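Long-range contacts in ORF10 (Moritella marina, PDB 6RIW), which probably condenses acyl chains with malonyl units, as the ketosynthase and chain length factor domains of a polyunsaturated fatty acid synthase: residues R764-P772 with A782-A790; I792-H803 with K864-G872. All blocks are in the same frame, centred on the assembly; numbering follows the deposited sequence.

Contact 1: residues R764-P772 with A782-A790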
loop_
_atom_site.group_PDB
_atom_site.type_symbol
_atom_site.label_atom_id
_atom_site.label_comp_id
_atom_site.label_asym_id
_atom_site.label_seq_id
_atom_site.Cartn_x
_atom_site.Cartn_y
_atom_site.Cartn_z
ATOM N N ARG A 764 -14.783 -7.082 -23.287
ATOM C CA ARG A 764 -13.874 -8.080 -22.752
ATOM C C ARG A 764 -12.463 -7.522 -22.723
ATOM O O ARG A 764 -12.049 -6.829 -23.653
ATOM C CB ARG A 764 -13.898 -9.354 -23.595
ATOM C CG ARG A 764 -15.003 -10.271 -23.164
ATOM C CD ARG A 764 -15.090 -11.527 -24.013
ATOM N NE ARG A 764 -16.352 -12.142 -23.626
ATOM C CZ ARG A 764 -17.510 -11.882 -24.217
ATOM N NH1 ARG A 764 -18.614 -12.462 -23.772
ATOM N NH2 ARG A 764 -17.547 -11.077 -25.276
ATOM N N ILE A 765 -11.712 -7.852 -21.674
ATOM C CA ILE A 765 -10.265 -7.646 -21.676
ATOM C C ILE A 765 -9.637 -8.916 -22.246
ATOM O O ILE A 765 -9.570 -9.956 -21.583
ATOM C CB ILE A 765 -9.715 -7.321 -20.284
ATOM C CG1 ILE A 765 -10.477 -6.146 -19.674
ATOM C CG2 ILE A 765 -8.235 -6.978 -20.415
ATOM C CD1 ILE A 765 -10.040 -5.766 -18.219
ATOM N N ASP A 766 -9.158 -8.830 -23.488
ATOM C CA ASP A 766 -8.615 -10.016 -24.143
ATOM C C ASP A 766 -7.168 -10.279 -23.749
ATOM O O ASP A 766 -6.714 -11.426 -23.810
ATOM C CB ASP A 766 -8.716 -9.875 -25.661
ATOM C CG ASP A 766 -10.123 -10.141 -26.179
ATOM O OD1 ASP A 766 -10.889 -10.867 -25.506
ATOM O OD2 ASP A 766 -10.466 -9.614 -27.259
ATOM N N ALA A 767 -6.424 -9.248 -23.351
ATOM C CA ALA A 767 -5.034 -9.462 -23.003
ATOM C C ALA A 767 -4.526 -8.272 -22.212
ATOM O O ALA A 767 -4.926 -7.136 -22.468
ATOM C CB ALA A 767 -4.164 -9.643 -24.256
ATOM N N VAL A 768 -3.642 -8.544 -21.263
ATOM C CA VAL A 768 -2.801 -7.511 -20.658
ATOM C C VAL A 768 -1.386 -8.069 -20.620
ATOM O O VAL A 768 -1.175 -9.209 -20.194
ATOM C CB VAL A 768 -3.287 -7.092 -19.255
ATOM C CG1 VAL A 768 -3.262 -8.265 -18.273
ATOM C CG2 VAL A 768 -2.446 -5.898 -18.724
ATOM N N SER A 769 -0.429 -7.301 -21.124
ATOM C CA SER A 769 0.958 -7.733 -21.181
ATOM C C SER A 769 1.846 -6.591 -20.724
ATOM O O SER A 769 1.466 -5.428 -20.829
ATOM C CB SER A 769 1.368 -8.149 -22.595
ATOM O OG SER A 769 0.619 -9.284 -22.991
ATOM N N PHE A 770 3.048 -6.937 -20.248
ATOM C CA PHE A 770 4.013 -5.968 -19.741
ATOM C C PHE A 770 5.379 -6.213 -20.357
ATOM O O PHE A 770 5.704 -7.343 -20.729
ATOM C CB PHE A 770 4.149 -6.072 -18.215
ATOM C CG PHE A 770 2.886 -5.752 -17.483
ATOM C CD1 PHE A 770 1.904 -6.724 -17.321
ATOM C CD2 PHE A 770 2.668 -4.486 -16.979
ATOM C CE1 PHE A 770 0.725 -6.426 -16.653
ATOM C CE2 PHE A 770 1.477 -4.192 -16.292
ATOM C CZ PHE A 770 0.517 -5.177 -16.147
ATOM N N ALA A 771 6.199 -5.161 -20.405
ATOM C CA ALA A 771 7.599 -5.270 -20.786
ATOM C C ALA A 771 8.386 -4.321 -19.896
ATOM O O ALA A 771 7.889 -3.234 -19.574
ATOM C CB ALA A 771 7.834 -4.926 -22.267
ATOM N N PRO A 772 9.574 -4.715 -19.434
ATOM C CA PRO A 772 10.393 -3.793 -18.635
ATOM C C PRO A 772 10.808 -2.581 -19.454
ATOM O O PRO A 772 11.087 -2.683 -20.655
ATOM C CB PRO A 772 11.621 -4.636 -18.249
ATOM C CG PRO A 772 11.215 -6.047 -18.471
ATOM C CD PRO A 772 10.220 -6.029 -19.588
ATOM N N ALA A 782 5.832 -4.973 -25.430
ATOM C CA ALA A 782 4.601 -5.239 -24.701
ATOM C C ALA A 782 3.419 -5.356 -25.645
ATOM O O ALA A 782 2.543 -6.206 -25.448
ATOM C CB ALA A 782 4.358 -4.139 -23.660
ATOM N N ALA A 783 3.349 -4.489 -26.663
ATOM C CA ALA A 783 2.240 -4.567 -27.606
ATOM C C ALA A 783 2.233 -5.903 -28.353
ATOM O O ALA A 783 1.171 -6.510 -28.554
ATOM C CB ALA A 783 2.323 -3.397 -28.585
ATOM N N ASP A 784 3.402 -6.352 -28.805
ATOM C CA ASP A 784 3.472 -7.631 -29.509
ATOM C C ASP A 784 3.011 -8.777 -28.616
ATOM O O ASP A 784 2.318 -9.701 -29.074
ATOM C CB ASP A 784 4.892 -7.880 -30.003
ATOM C CG ASP A 784 5.050 -9.259 -30.647
ATOM O OD1 ASP A 784 4.321 -9.546 -31.629
ATOM O OD2 ASP A 784 5.879 -10.064 -30.160
ATOM N N LYS A 785 3.406 -8.752 -27.342
ATOM C CA LYS A 785 2.945 -9.798 -26.433
ATOM C C LYS A 785 1.434 -9.761 -26.299
ATOM O O LYS A 785 0.773 -10.805 -26.290
ATOM C CB LYS A 785 3.572 -9.642 -25.044
ATOM C CG LYS A 785 5.071 -9.817 -24.937
ATOM C CD LYS A 785 5.453 -9.747 -23.459
ATOM C CE LYS A 785 6.935 -9.531 -23.268
ATOM N NZ LYS A 785 7.274 -9.418 -21.807
ATOM N N ALA A 786 0.866 -8.559 -26.167
ATOM C CA ALA A 786 -0.560 -8.456 -25.910
ATOM C C ALA A 786 -1.365 -8.839 -27.142
ATOM O O ALA A 786 -2.421 -9.479 -27.029
ATOM C CB ALA A 786 -0.901 -7.036 -25.435
ATOM N N LEU A 787 -0.874 -8.480 -28.334
ATOM C CA LEU A 787 -1.592 -8.856 -29.551
ATOM C C LEU A 787 -1.552 -10.368 -29.749
ATOM O O LEU A 787 -2.566 -10.979 -30.115
ATOM C CB LEU A 787 -1.005 -8.125 -30.763
ATOM C CG LEU A 787 -1.199 -6.601 -30.761
ATOM C CD1 LEU A 787 -0.177 -5.896 -31.656
ATOM C CD2 LEU A 787 -2.619 -6.226 -31.157
ATOM N N THR A 788 -0.401 -10.985 -29.468
ATOM C CA THR A 788 -0.281 -12.444 -29.537
ATOM C C THR A 788 -1.224 -13.126 -28.550
ATOM O O THR A 788 -1.903 -14.115 -28.886
ATOM C CB THR A 788 1.160 -12.857 -29.245
ATOM O OG1 THR A 788 2.038 -12.273 -30.216
ATOM C CG2 THR A 788 1.314 -14.394 -29.246
ATOM N N LEU A 789 -1.270 -12.618 -27.317
ATOM C CA LEU A 789 -2.166 -13.181 -26.315
ATOM C C LEU A 789 -3.624 -13.018 -26.728
ATOM O O LEU A 789 -4.432 -13.936 -26.551
ATOM C CB LEU A 789 -1.898 -12.531 -24.951
ATOM C CG LEU A 789 -2.654 -13.099 -23.742
ATOM C CD1 LEU A 789 -2.323 -14.583 -23.514
ATOM C CD2 LEU A 789 -2.359 -12.264 -22.488
ATOM N N ALA A 790 -3.981 -11.859 -27.288
ATOM C CA ALA A 790 -5.346 -11.632 -27.731
ATOM C C ALA A 790 -5.693 -12.425 -28.983
ATOM O O ALA A 790 -6.879 -12.576 -29.291
ATOM C CB ALA A 790 -5.587 -10.137 -27.995
HETATM O O HOH W 1 -7.027 -13.972 -25.213
#
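Ser769 and Ala786 bring their CA atoms within 5.0 Å of each other where strand 764-772 runs over helix 782-790. The two axes approach to 6.8 Å, and their chain directions are turned 144° apart, so the helix runs back roughly antiparallel to the strand. Ala767, Ser769 and Ala771 point toward it, while Val768 and Phe770 point away, and their side chains touch helix 668-682. This is a helix laid on a sheet in the second ketosynthase-like half of the chain, the chain length factor, which has the thiolase fold. Small residues allow the close fit: Ala767 CB lies 3.3 Å from Ala786 O, and Ala771 CB meets Ala782 CB at 3.8 Å. Leu789 has its CG swung beside its carbonyl carbon (chi1 -174°), and its CD2 branch rests against Ala767 CB at 3.6 Å. Ser769 OG is set over the helix backbone, 3.3 Å from Ala786 CA, but makes no hydrogen bond to Ala786 N. Toward the end of the strand, the extended Lys785 chain donates from NZ to Phe770 O at 2.8 Å, in the carbonyl plane. At Asp766 and Ala767 the strand forms a classic beta bulge opposite Ile881. There a water joins strand and helix, donating to Asp766 O and Leu789 O, while the Asp766 carboxylate turns to Ser883.

Contact 2: residues I792-H803 with K864-G872; sequences ISAADVASVEAH and KHIAINGLG
Val800 and Ala867, like Glu801 and Ile868, face each other as parallel neighbours on strands 797-801 and 865-870, 18° apart in direction. Backbone bonds zip them together: Ala798 N gives to His865 O, Ala867 N to Ser799 O, Glu801 N to Ala867 O at 2.7 Å and almost straight (175°), and Asn869 N to Glu801 O. Among apolar contacts, Val797 CG1 meets Ala867 CB at 4.0 Å, and Glu801 lies alongside Ile868, CG against CG2, before its carboxylate leaves for Lys848 and Val830 N. Ser799 OG makes a van der Waals contact with Ile866 CG1 at 3.3 Å. Two rings close the ends. Over the face of His865, Ile792 makes a CH-pi contact, its CG2 4.0 Å from the ring centroid; CG1 sits between backbone N and carbonyl carbon (chi1 66°), and the extended branch takes CD1 to His865 CG. At the other end, Leu871 O lies over one face of His803, 3.1 Å from NE2 but badly angled for a hydrogen bond, and Leu871 CB touches CD2 at 3.9 Å. An alanine in place of this histidine would probably leave the Leu871 carbonyl and CB without the ring they lie against. One water joins Asp796 O, Lys864 NZ and His865 N. Four main-chain bonds and these side-chain contacts thus hold the pair, the buried, partnerless Ser799 N being probably a local polar cost where the pairing is irregular.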
loop_
_atom_site.group_PDB
_atom_site.type_symbol
_atom_site.label_atom_id
_atom_site.label_comp_id
_atom_site.label_asym_id
_atom_site.label_seq_id
_atom_site.Cartn_x
_atom_site.Cartn_y
_atom_site.Cartn_z
ATOM N N ILE A 792 -4.834 -11.553 -32.200
ATOM C CA ILE A 792 -5.152 -10.648 -33.295
ATOM C C ILE A 792 -3.853 -10.067 -33.837
ATOM O O ILE A 792 -2.769 -10.262 -33.288
ATOM C CB ILE A 792 -6.118 -9.509 -32.887
ATOM C CG1 ILE A 792 -5.456 -8.550 -31.875
ATOM C CG2 ILE A 792 -7.434 -10.065 -32.357
ATOM C CD1 ILE A 792 -6.267 -7.258 -31.643
ATOM N N SER A 793 -3.978 -9.359 -34.942
ATOM C CA SER A 793 -2.857 -8.656 -35.540
ATOM C C SER A 793 -3.020 -7.161 -35.293
ATOM O O SER A 793 -4.117 -6.677 -35.003
ATOM C CB SER A 793 -2.789 -8.937 -37.045
ATOM O OG SER A 793 -3.869 -8.269 -37.693
ATOM N N ALA A 794 -1.912 -6.431 -35.418
ATOM C CA ALA A 794 -1.966 -4.990 -35.197
ATOM C C ALA A 794 -2.986 -4.315 -36.106
ATOM O O ALA A 794 -3.628 -3.343 -35.697
ATOM C CB ALA A 794 -0.580 -4.384 -35.396
ATOM N N ALA A 795 -3.170 -4.822 -37.336
ATOM C CA ALA A 795 -4.133 -4.204 -38.242
ATOM C C ALA A 795 -5.574 -4.380 -37.775
ATOM O O ALA A 795 -6.470 -3.678 -38.262
ATOM C CB ALA A 795 -3.960 -4.785 -39.654
ATOM N N ASP A 796 -5.818 -5.298 -36.840
ATOM C CA ASP A 796 -7.142 -5.526 -36.282
ATOM C C ASP A 796 -7.565 -4.465 -35.272
ATOM O O ASP A 796 -8.724 -4.473 -34.838
ATOM C CB ASP A 796 -7.184 -6.903 -35.611
ATOM C CG ASP A 796 -7.118 -8.035 -36.608
ATOM O OD1 ASP A 796 -7.816 -7.918 -37.642
ATOM O OD2 ASP A 796 -6.385 -9.026 -36.355
ATOM N N VAL A 797 -6.672 -3.564 -34.885
ATOM C CA VAL A 797 -6.969 -2.572 -33.855
ATOM C C VAL A 797 -7.596 -1.336 -34.491
ATOM O O VAL A 797 -7.017 -0.720 -35.395
ATOM C CB VAL A 797 -5.701 -2.211 -33.065
ATOM C CG1 VAL A 797 -5.975 -1.030 -32.133
ATOM C CG2 VAL A 797 -5.210 -3.424 -32.255
ATOM N N ALA A 798 -8.780 -0.961 -33.997
ATOM C CA ALA A 798 -9.547 0.147 -34.554
ATOM C C ALA A 798 -9.041 1.499 -34.067
ATOM O O ALA A 798 -9.067 2.485 -34.812
ATOM C CB ALA A 798 -11.018 -0.005 -34.179
ATOM N N SER A 799 -8.620 1.573 -32.810
ATOM C CA SER A 799 -8.179 2.835 -32.236
ATOM C C SER A 799 -7.298 2.508 -31.042
ATOM O O SER A 799 -7.245 1.366 -30.583
ATOM C CB SER A 799 -9.366 3.713 -31.851
ATOM O OG SER A 799 -10.172 3.098 -30.857
ATOM N N VAL A 800 -6.595 3.529 -30.552
ATOM C CA VAL A 800 -5.548 3.355 -29.555
ATOM C C VAL A 800 -5.792 4.361 -28.449
ATOM O O VAL A 800 -5.917 5.563 -28.716
ATOM C CB VAL A 800 -4.136 3.554 -30.145
ATOM C CG1 VAL A 800 -3.080 3.328 -29.061
ATOM C CG2 VAL A 800 -3.912 2.611 -31.288
ATOM N N GLU A 801 -5.865 3.867 -27.218
ATOM C CA GLU A 801 -6.000 4.715 -26.033
ATOM C C GLU A 801 -4.589 4.916 -25.497
ATOM O O GLU A 801 -4.042 4.058 -24.808
ATOM C CB GLU A 801 -6.946 4.068 -25.020
ATOM C CG GLU A 801 -7.026 4.748 -23.667
ATOM C CD GLU A 801 -7.753 6.077 -23.694
ATOM O OE1 GLU A 801 -8.416 6.388 -24.724
ATOM O OE2 GLU A 801 -7.650 6.812 -22.669
ATOM N N ALA A 802 -3.961 6.022 -25.874
ATOM C CA ALA A 802 -2.587 6.258 -25.444
ATOM C C ALA A 802 -2.556 6.663 -23.973
ATOM O O ALA A 802 -3.532 7.188 -23.432
ATOM C CB ALA A 802 -1.945 7.360 -26.294
ATOM N N HIS A 803 -1.421 6.405 -23.323
ATOM C CA HIS A 803 -1.215 6.929 -21.976
ATOM C C HIS A 803 -1.302 8.456 -21.982
ATOM O O HIS A 803 -2.034 9.048 -21.183
ATOM C CB HIS A 803 0.145 6.436 -21.453
ATOM C CG HIS A 803 0.405 6.747 -20.014
ATOM N ND1 HIS A 803 -0.414 6.312 -18.988
ATOM C CD2 HIS A 803 1.406 7.449 -19.424
ATOM C CE1 HIS A 803 0.065 6.748 -17.833
ATOM N NE2 HIS A 803 1.172 7.431 -18.069
ATOM N N LYS A 864 -14.728 -5.548 -32.707
ATOM C CA LYS A 864 -13.878 -4.367 -32.714
ATOM C C LYS A 864 -12.930 -4.437 -31.526
ATOM O O LYS A 864 -13.326 -4.823 -30.419
ATOM C CB LYS A 864 -14.693 -3.069 -32.676
ATOM C CG LYS A 864 -15.414 -2.735 -33.990
ATOM C CD LYS A 864 -14.494 -2.056 -35.028
ATOM C CE LYS A 864 -13.919 -3.049 -36.030
ATOM N NZ LYS A 864 -12.603 -2.586 -36.575
ATOM N N HIS A 865 -11.673 -4.084 -31.776
ATOM C CA HIS A 865 -10.594 -4.173 -30.803
ATOM C C HIS A 865 -9.953 -2.812 -30.604
ATOM O O HIS A 865 -9.667 -2.109 -31.576
ATOM C CB HIS A 865 -9.524 -5.151 -31.262
ATOM C CG HIS A 865 -10.064 -6.516 -31.554
ATOM N ND1 HIS A 865 -10.347 -7.423 -30.558
ATOM C CD2 HIS A 865 -10.408 -7.111 -32.718
ATOM C CE1 HIS A 865 -10.822 -8.534 -31.098
ATOM N NE2 HIS A 865 -10.871 -8.368 -32.408
ATOM N N ILE A 866 -9.681 -2.466 -29.346
ATOM C CA ILE A 866 -8.988 -1.225 -29.014
ATOM C C ILE A 866 -7.785 -1.561 -28.141
ATOM O O ILE A 866 -7.884 -2.389 -27.230
ATOM C CB ILE A 866 -9.931 -0.223 -28.317
ATOM C CG1 ILE A 866 -11.005 0.263 -29.300
ATOM C CG2 ILE A 866 -9.141 0.993 -27.727
ATOM C CD1 ILE A 866 -12.045 1.171 -28.651
ATOM N N ALA A 867 -6.637 -0.962 -28.454
ATOM C CA ALA A 867 -5.432 -1.130 -27.660
ATOM C C ALA A 867 -5.323 0.011 -26.654
ATOM O O ALA A 867 -5.645 1.163 -26.972
ATOM C CB ALA A 867 -4.192 -1.161 -28.555
ATOM N N ILE A 868 -4.868 -0.319 -25.440
ATOM C CA ILE A 868 -4.549 0.662 -24.403
ATOM C C ILE A 868 -3.078 0.514 -24.052
ATOM O O ILE A 868 -2.599 -0.606 -23.836
ATOM C CB ILE A 868 -5.416 0.462 -23.145
ATOM C CG1 ILE A 868 -6.901 0.348 -23.521
ATOM C CG2 ILE A 868 -5.131 1.579 -22.100
ATOM C CD1 ILE A 868 -7.838 0.135 -22.284
ATOM N N ASN A 869 -2.370 1.642 -23.954
ATOM C CA ASN A 869 -0.970 1.656 -23.559
ATOM C C ASN A 869 -0.816 2.353 -22.211
ATOM O O ASN A 869 -1.562 3.277 -21.887
ATOM C CB ASN A 869 -0.115 2.360 -24.626
ATOM C CG ASN A 869 1.356 2.003 -24.522
ATOM O OD1 ASN A 869 1.723 0.826 -24.515
ATOM N ND2 ASN A 869 2.210 3.023 -24.413
ATOM N N GLY A 870 0.136 1.877 -21.409
ATOM C CA GLY A 870 0.407 2.442 -20.099
ATOM C C GLY A 870 1.890 2.558 -19.808
ATOM O O GLY A 870 2.662 1.642 -20.122
ATOM N N LEU A 871 2.302 3.706 -19.252
ATOM C CA LEU A 871 3.662 3.955 -18.808
ATOM C C LEU A 871 3.574 4.525 -17.406
ATOM O O LEU A 871 2.491 4.869 -16.931
ATOM C CB LEU A 871 4.424 4.932 -19.732
ATOM C CG LEU A 871 4.577 4.485 -21.195
ATOM C CD1 LEU A 871 5.138 5.628 -22.044
ATOM C CD2 LEU A 871 5.509 3.278 -21.283
ATOM N N GLY A 872 4.705 4.624 -16.721
ATOM C CA GLY A 872 4.664 5.316 -15.445
ATOM C C GLY A 872 5.972 5.198 -14.687
ATOM O O GLY A 872 6.987 4.723 -15.203
HETATM O O HOH W 2 -11.096 -3.685 -34.756
#

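How the contacts relate
Contact 1 comes first along the chain and is complete before contact 2 begins; their centres lie about 10 Å apart in the chain length factor half of the didomain, away from the magnesium site. Strand 876-884 joins them: it pairs antiparallel with strand 763-772 on one side and with strand 865-870 on the other, and strand 797-801 follows beyond. Helix 776-790 of contact 1 packs across this sheet, with Leu787 reaching Val797 and Ala794 of contact 2. A probable hydrogen bond from Ile792 N to Leu787 O marks the turn between them. Helix 841-854 packs against Ile866 and Ile868, so two helices sandwich the sheet, as in the layered thiolase fold, and consecutive chain elements become one alpha/beta unit of this half.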